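Local atomic coordinates of ribose 5-phosphate isomerase B (Anaplasma phagocytophilum, PDB entry 4EM8), a protein that probably interconverts ribose 5-phosphate and ribulose 5-phosphate, an aldose-ketose isomerisation of pentose metabolism. Residues Met77-Ala80 with Ala81-Lys85; Gly137-Ala140 with Val141-Gln144. All coordinates share one frame; numbering follows the deposited sequence.

How the contacts relate
Contact 1 is buried at the end of helix 75-81, its centre about 11 Å from the centre of the chain. Contact 2 belongs to the surface, on the C-terminal helix 138-146, its centre about 21 Å from the same point. Their nearest atoms lie about 7 Å apart, so they do not touch, yet both reach the second subunit. Each is local, held by main-chain bonds and water. Their chemistry differs with place: contact 1 ends a helix among buried methionine, isoleucine and alanine side chains, with Asn82 and Arg83 making its polar links, to strand 89-91 and to the second subunit; contact 2 begins a helix and carries arginines and a histidine predicted to lie in or beside the substrate site.

Contact 1 (Met77-Ala80 with Ala81-Lys85); sequences MSIA and ANRHK
Arg83 folds back along Ile79 and Ala80 where helix 75-81, which follows strand 66-71 of the central parallel sheet in this alpha/beta fold, runs out into a type I beta turn from Ala81 to His84. Arg83 CB lies 3.3 Å from Ala80 O, and CG rests against two carbonyl oxygens, Ala80 O at 3.4 Å and Ile79 O at a similar distance. A bend at the second torsion (chi2 -84°) then turns the chain alongside Ile79, the two side chains pointing the same way. At the tip, CG2 of Ile79 lies over one face of the guanidinium, 3.6 Å from Arg83 NH2. The N-H groups are taken up across the dimer interface: NH1 by Asn82 O, NH2 by Ile87 O and NE by Leu146 O, all of the second subunit.

Main-chain bonds record how the helix ends. Ala81 N still donates to Met77 O at 2.9 Å, with an N-H...O angle of 161°, and Asn82 N to Ser78 O at 3.2 Å; both are i to i+4 bonds. One residue on, Arg83 N turns instead to Ala80 O, three residues back, in a weak bond of 3.5 Å. Asn82 also ties the turn to what follows, because its OD1 accepts from Ala89 N at the start of strand 89-91. Ser78 OG bonds backward to Gly74 O and Ile75 O at the helix start, both residues predicted to bind ribulose 5-phosphate.

A weak bond from His84 N to Ala81 O spans the turn. Ala80 O lies at the edge of the His84 ring, near its plane, and one water joins the two groups, donating to Ala80 O at 2.6 Å and hydrogen-bonded to His84 NE2 at 3.0 Å.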
ATOM      1  N   MET A  77       6.313   5.265  -1.555  1.00 21.24           N
ATOM      2  CA  MET A  77       6.559   4.505  -2.785  1.00 21.49           C
ATOM      3  C   MET A  77       5.340   3.676  -3.206  1.00 21.38           C
ATOM      4  O   MET A  77       5.023   3.595  -4.390  1.00 20.19           O
ATOM      5  CB  MET A  77       7.773   3.586  -2.627  1.00 21.18           C
ATOM      6  CG  MET A  77       9.134   4.317  -2.681  1.00 21.65           C
ATOM      7  SD  MET A  77       9.316   5.217  -4.229  1.00 23.18           S
ATOM      8  CE  MET A  77      11.121   5.310  -4.340  1.00 23.33           C
ATOM      9  N   SER A  78       4.661   3.040  -2.255  1.00 21.52           N
ATOM     10  CA  SER A  78       3.478   2.216  -2.629  1.00 22.13           C
ATOM     11  C   SER A  78       2.337   3.053  -3.183  1.00 21.84           C
ATOM     12  O   SER A  78       1.717   2.690  -4.184  1.00 20.92           O
ATOM     13  CB  SER A  78       3.017   1.313  -1.487  1.00 23.33           C
ATOM     14  OG  SER A  78       2.856   2.067  -0.314  1.00 27.74           O
ATOM     15  N   ILE A  79       2.106   4.220  -2.592  1.00 22.36           N
ATOM     16  CA  ILE A  79       1.116   5.163  -3.115  1.00 22.52           C
ATOM     17  C   ILE A  79       1.470   5.578  -4.561  1.00 23.36           C
ATOM     18  O   ILE A  79       0.627   5.525  -5.453  1.00 24.42           O
ATOM     19  CB  ILE A  79       1.020   6.436  -2.239  1.00 22.75           C
ATOM     20  CG1 ILE A  79       0.405   6.128  -0.864  1.00 22.54           C
ATOM     21  CG2 ILE A  79       0.183   7.515  -2.931  1.00 23.46           C
ATOM     22  CD1 ILE A  79       0.615   7.260   0.144  1.00 22.61           C
ATOM     23  N   ALA A  80       2.711   6.013  -4.769  1.00 23.25           N
ATOM     24  CA  ALA A  80       3.156   6.513  -6.046  1.00 24.14           C
ATOM     25  C   ALA A  80       3.144   5.434  -7.133  1.00 24.19           C
ATOM     26  O   ALA A  80       2.782   5.714  -8.271  1.00 24.18           O
ATOM     27  CB  ALA A  80       4.553   7.126  -5.902  1.00 24.00           C
ATOM     28  N   ALA A  81       3.567   4.216  -6.775  1.00 22.53           N
ATOM     29  CA  ALA A  81       3.572   3.027  -7.681  1.00 22.65           C
ATOM     30  C   ALA A  81       2.202   2.688  -8.202  1.00 23.18           C
ATOM     31  O   ALA A  81       2.037   2.417  -9.421  1.00 24.95           O
ATOM     32  CB  ALA A  81       4.120   1.775  -6.935  1.00 20.90           C
ATOM     33  N   ASN A  82       1.209   2.728  -7.296  1.00 22.62           N
ATOM     34  CA  ASN A  82      -0.144   2.276  -7.618  1.00 23.23           C
ATOM     35  C   ASN A  82      -1.001   3.292  -8.352  1.00 24.74           C
ATOM     36  O   ASN A  82      -2.162   3.029  -8.661  1.00 25.31           O
ATOM     37  CB  ASN A  82      -0.833   1.731  -6.379  1.00 22.47           C
ATOM     38  CG  ASN A  82      -0.317   0.370  -6.039  1.00 21.75           C
ATOM     39  OD1 ASN A  82      -0.100  -0.428  -6.955  1.00 21.45           O
ATOM     40  ND2 ASN A  82      -0.077   0.088  -4.745  1.00 21.40           N
ATOM     41  N   ARG A  83      -0.406   4.438  -8.630  1.00 26.23           N
ATOM     42  CA  ARG A  83      -0.957   5.418  -9.585  1.00 27.61           C
ATOM     43  C   ARG A  83      -1.098   4.859 -11.001  1.00 28.97           C
ATOM     44  O   ARG A  83      -1.918   5.360 -11.760  1.00 29.26           O
ATOM     45  CB  ARG A  83      -0.096   6.707  -9.615  1.00 28.41           C
ATOM     46  CG  ARG A  83      -0.084   7.498  -8.317  1.00 28.17           C
ATOM     47  CD  ARG A  83      -1.268   8.416  -8.213  1.00 28.77           C
ATOM     48  NE  ARG A  83      -1.211   9.304  -7.044  1.00 28.71           N
ATOM     49  CZ  ARG A  83      -1.713   9.034  -5.825  1.00 27.98           C
ATOM     50  NH1 ARG A  83      -2.311   7.876  -5.560  1.00 27.12           N
ATOM     51  NH2 ARG A  83      -1.653   9.962  -4.859  1.00 28.35           N
ATOM     52  N   HIS A  84      -0.326   3.822 -11.342  1.00 28.86           N
ATOM     53  CA  HIS A  84      -0.303   3.253 -12.691  1.00 30.94           C
ATOM     54  C   HIS A  84      -1.067   1.943 -12.772  1.00 30.88           C
ATOM     55  O   HIS A  84      -0.898   1.025 -11.939  1.00 28.61           O
ATOM     56  CB  HIS A  84       1.154   3.072 -13.125  1.00 31.60           C
ATOM     57  CG  HIS A  84       1.996   4.294 -12.887  1.00 31.90           C
ATOM     58  ND1 HIS A  84       2.265   5.182 -13.862  1.00 33.47           N
ATOM     59  CD2 HIS A  84       2.572   4.802 -11.715  1.00 30.44           C
ATOM     60  CE1 HIS A  84       2.993   6.201 -13.350  1.00 34.05           C
ATOM     61  NE2 HIS A  84       3.195   5.953 -12.034  1.00 32.57           N
ATOM     62  N   LYS A  85      -1.920   1.849 -13.787  1.00 31.63           N
ATOM     63  CA  LYS A  85      -2.823   0.693 -13.954  1.00 32.38           C
ATOM     64  C   LYS A  85      -2.150  -0.665 -14.224  1.00 30.77           C
ATOM     65  O   LYS A  85      -2.780  -1.709 -14.037  1.00 31.46           O
ATOM     66  CB  LYS A  85      -3.876   0.986 -15.041  1.00 34.63           C
ATOM     67  CG  LYS A  85      -4.740   2.208 -14.723  1.00 35.86           C
ATOM     68  CD  LYS A  85      -5.924   2.412 -15.662  1.00 38.89           C
ATOM     69  CE  LYS A  85      -6.869   3.483 -15.091  1.00 39.51           C
ATOM     70  NZ  LYS A  85      -8.221   3.506 -15.700  1.00 41.48           N
TER
HETATM   71  O   HOH W   1       3.693   7.719  -9.710  1.00 25.51           O

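Contact 2 (Gly137-Ala140 with Val141-Gln144); sequences GRHA and VRVQ
Arg142 passes beside Arg138 and His139 in the first turns of the C-terminal helix 138-146, which carries two arginines predicted to bind ribulose 5-phosphate. The backbone bonds are helical: Val143 N donates to His139 O at 3.0 Å, with an almost straight N-H...O angle of 173°, and Gln144 N to Ala140 O at 2.9 Å.

Water supplies two further links. One molecule donates to Gly137 O and accepts from Val141 N, bridging an i, i+4 pair too far apart for a direct bond. Another lies in the plane of both flat groups, at their edges, bonded to His139 ND1 at 2.7 Å and accepting from Arg142 NH1 at 3.2 Å.

Van der Waals contacts to carbonyl oxygens make up a third group. Arg138 O lies 3.5 Å above one face of the Arg142 guanidinium, offset toward its rim, and Val141 CG1 touches the same oxygen at 3.6 Å. With chi1 at 172°, Val143 CG2 lies beside its own backbone N and 3.5 Å from His139 O.

The polar ends reach further. Arg142 NE forms a salt bridge with Asp49 of the second subunit, Arg138 NH1 bonds to Ser47 of that subunit, and the His139 ring stacks on His104, the predicted proton donor. Two arginines with Arg138 NH1 4.6 Å from Arg142 NH2, one of them near His139, would be consistent with a phosphate pocket at the subunit interface.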
ATOM      1  N   GLY A 137      -7.506 -18.354 -10.238  1.00 30.88           N
ATOM      2  CA  GLY A 137      -8.790 -18.729  -9.645  1.00 31.14           C
ATOM      3  C   GLY A 137      -9.753 -17.559  -9.421  1.00 30.08           C
ATOM      4  O   GLY A 137      -9.983 -16.739 -10.314  1.00 29.93           O
ATOM      5  N   ARG A 138     -10.349 -17.495  -8.238  1.00 29.85           N
ATOM      6  CA  ARG A 138     -11.317 -16.429  -7.941  1.00 30.20           C
ATOM      7  C   ARG A 138     -10.647 -15.053  -7.825  1.00 29.52           C
ATOM      8  O   ARG A 138     -11.337 -14.021  -7.889  1.00 29.56           O
ATOM      9  CB  ARG A 138     -12.114 -16.754  -6.669  1.00 30.69           C
ATOM     10  CG  ARG A 138     -12.951 -18.041  -6.804  1.00 32.26           C
ATOM     11  CD  ARG A 138     -13.769 -18.384  -5.557  1.00 32.95           C
ATOM     12  NE  ARG A 138     -14.838 -17.424  -5.279  1.00 32.28           N
ATOM     13  CZ  ARG A 138     -15.950 -17.279  -5.990  1.00 33.47           C
ATOM     14  NH1 ARG A 138     -16.849 -16.357  -5.624  1.00 33.76           N
ATOM     15  NH2 ARG A 138     -16.185 -18.044  -7.048  1.00 34.13           N
ATOM     16  N   HIS A 139      -9.313 -15.043  -7.687  1.00 28.72           N
ATOM     17  CA  HIS A 139      -8.548 -13.790  -7.661  1.00 28.71           C
ATOM     18  C   HIS A 139      -8.379 -13.138  -9.008  1.00 29.32           C
ATOM     19  O   HIS A 139      -8.221 -11.936  -9.087  1.00 28.00           O
ATOM     20  CB  HIS A 139      -7.190 -13.988  -7.021  1.00 28.25           C
ATOM     21  CG  HIS A 139      -7.254 -14.677  -5.672  1.00 28.98           C
ATOM     22  ND1 HIS A 139      -7.782 -14.087  -4.569  1.00 28.56           N
ATOM     23  CD2 HIS A 139      -6.871 -15.955  -5.292  1.00 28.58           C
ATOM     24  CE1 HIS A 139      -7.721 -14.949  -3.540  1.00 28.81           C
ATOM     25  NE2 HIS A 139      -7.173 -16.094  -3.990  1.00 30.28           N
ATOM     26  N   ALA A 140      -8.444 -13.920 -10.085  1.00 30.14           N
ATOM     27  CA  ALA A 140      -8.147 -13.399 -11.416  1.00 30.11           C
ATOM     28  C   ALA A 140      -9.069 -12.261 -11.809  1.00 30.34           C
ATOM     29  O   ALA A 140      -8.612 -11.260 -12.320  1.00 30.29           O
ATOM     30  CB  ALA A 140      -8.215 -14.516 -12.473  1.00 29.97           C
ATOM     31  N   VAL A 141     -10.380 -12.424 -11.610  1.00 31.45           N
ATOM     32  CA  VAL A 141     -11.316 -11.351 -11.964  1.00 31.45           C
ATOM     33  C   VAL A 141     -10.992 -10.032 -11.238  1.00 29.99           C
ATOM     34  O   VAL A 141     -11.091  -8.945 -11.834  1.00 29.52           O
ATOM     35  CB  VAL A 141     -12.803 -11.731 -11.724  1.00 32.94           C
ATOM     36  CG1 VAL A 141     -13.108 -11.975 -10.246  1.00 32.29           C
ATOM     37  CG2 VAL A 141     -13.714 -10.653 -12.285  1.00 34.24           C
ATOM     38  N   ARG A 142     -10.589 -10.111  -9.969  1.00 28.38           N
ATOM     39  CA  ARG A 142     -10.300  -8.887  -9.187  1.00 27.08           C
ATOM     40  C   ARG A 142      -8.998  -8.215  -9.642  1.00 26.39           C
ATOM     41  O   ARG A 142      -8.932  -6.984  -9.790  1.00 26.43           O
ATOM     42  CB  ARG A 142     -10.257  -9.224  -7.688  1.00 26.59           C
ATOM     43  CG  ARG A 142     -11.608  -9.696  -7.183  1.00 27.13           C
ATOM     44  CD  ARG A 142     -11.484 -10.808  -6.157  1.00 26.37           C
ATOM     45  NE  ARG A 142     -12.770 -11.373  -5.769  1.00 27.04           N
ATOM     46  CZ  ARG A 142     -12.924 -12.329  -4.847  1.00 27.26           C
ATOM     47  NH1 ARG A 142     -11.867 -12.841  -4.236  1.00 26.91           N
ATOM     48  NH2 ARG A 142     -14.119 -12.774  -4.542  1.00 27.93           N
ATOM     49  N   VAL A 143      -7.979  -9.023  -9.906  1.00 25.94           N
ATOM     50  CA  VAL A 143      -6.726  -8.505 -10.467  1.00 25.79           C
ATOM     51  C   VAL A 143      -6.990  -7.844 -11.820  1.00 27.00           C
ATOM     52  O   VAL A 143      -6.484  -6.738 -12.097  1.00 27.70           O
ATOM     53  CB  VAL A 143      -5.664  -9.609 -10.554  1.00 25.08           C
ATOM     54  CG1 VAL A 143      -4.437  -9.162 -11.312  1.00 24.92           C
ATOM     55  CG2 VAL A 143      -5.284 -10.067  -9.147  1.00 23.95           C
ATOM     56  N   GLN A 144      -7.814  -8.478 -12.651  1.00 29.18           N
ATOM     57  CA  GLN A 144      -8.175  -7.878 -13.945  1.00 31.16           C
ATOM     58  C   GLN A 144      -8.841  -6.512 -13.766  1.00 30.61           C
ATOM     59  O   GLN A 144      -8.499  -5.543 -14.463  1.00 30.72           O
ATOM     60  CB  GLN A 144      -9.079  -8.857 -14.718  1.00 35.51           C
ATOM     61  CG  GLN A 144      -9.443  -8.443 -16.124  1.00 39.41           C
ATOM     62  CD  GLN A 144     -10.097  -9.586 -16.899  1.00 45.03           C
ATOM     63  OE1 GLN A 144     -10.535 -10.614 -16.327  1.00 48.29           O
ATOM     64  NE2 GLN A 144     -10.147  -9.428 -18.213  1.00 48.81           N
TER
HETATM   65  O   HOH W   2     -11.721 -14.845 -11.280  1.00 31.63           O
HETATM   66  O   HOH W   3      -8.899 -11.702  -4.274  1.00 26.62           O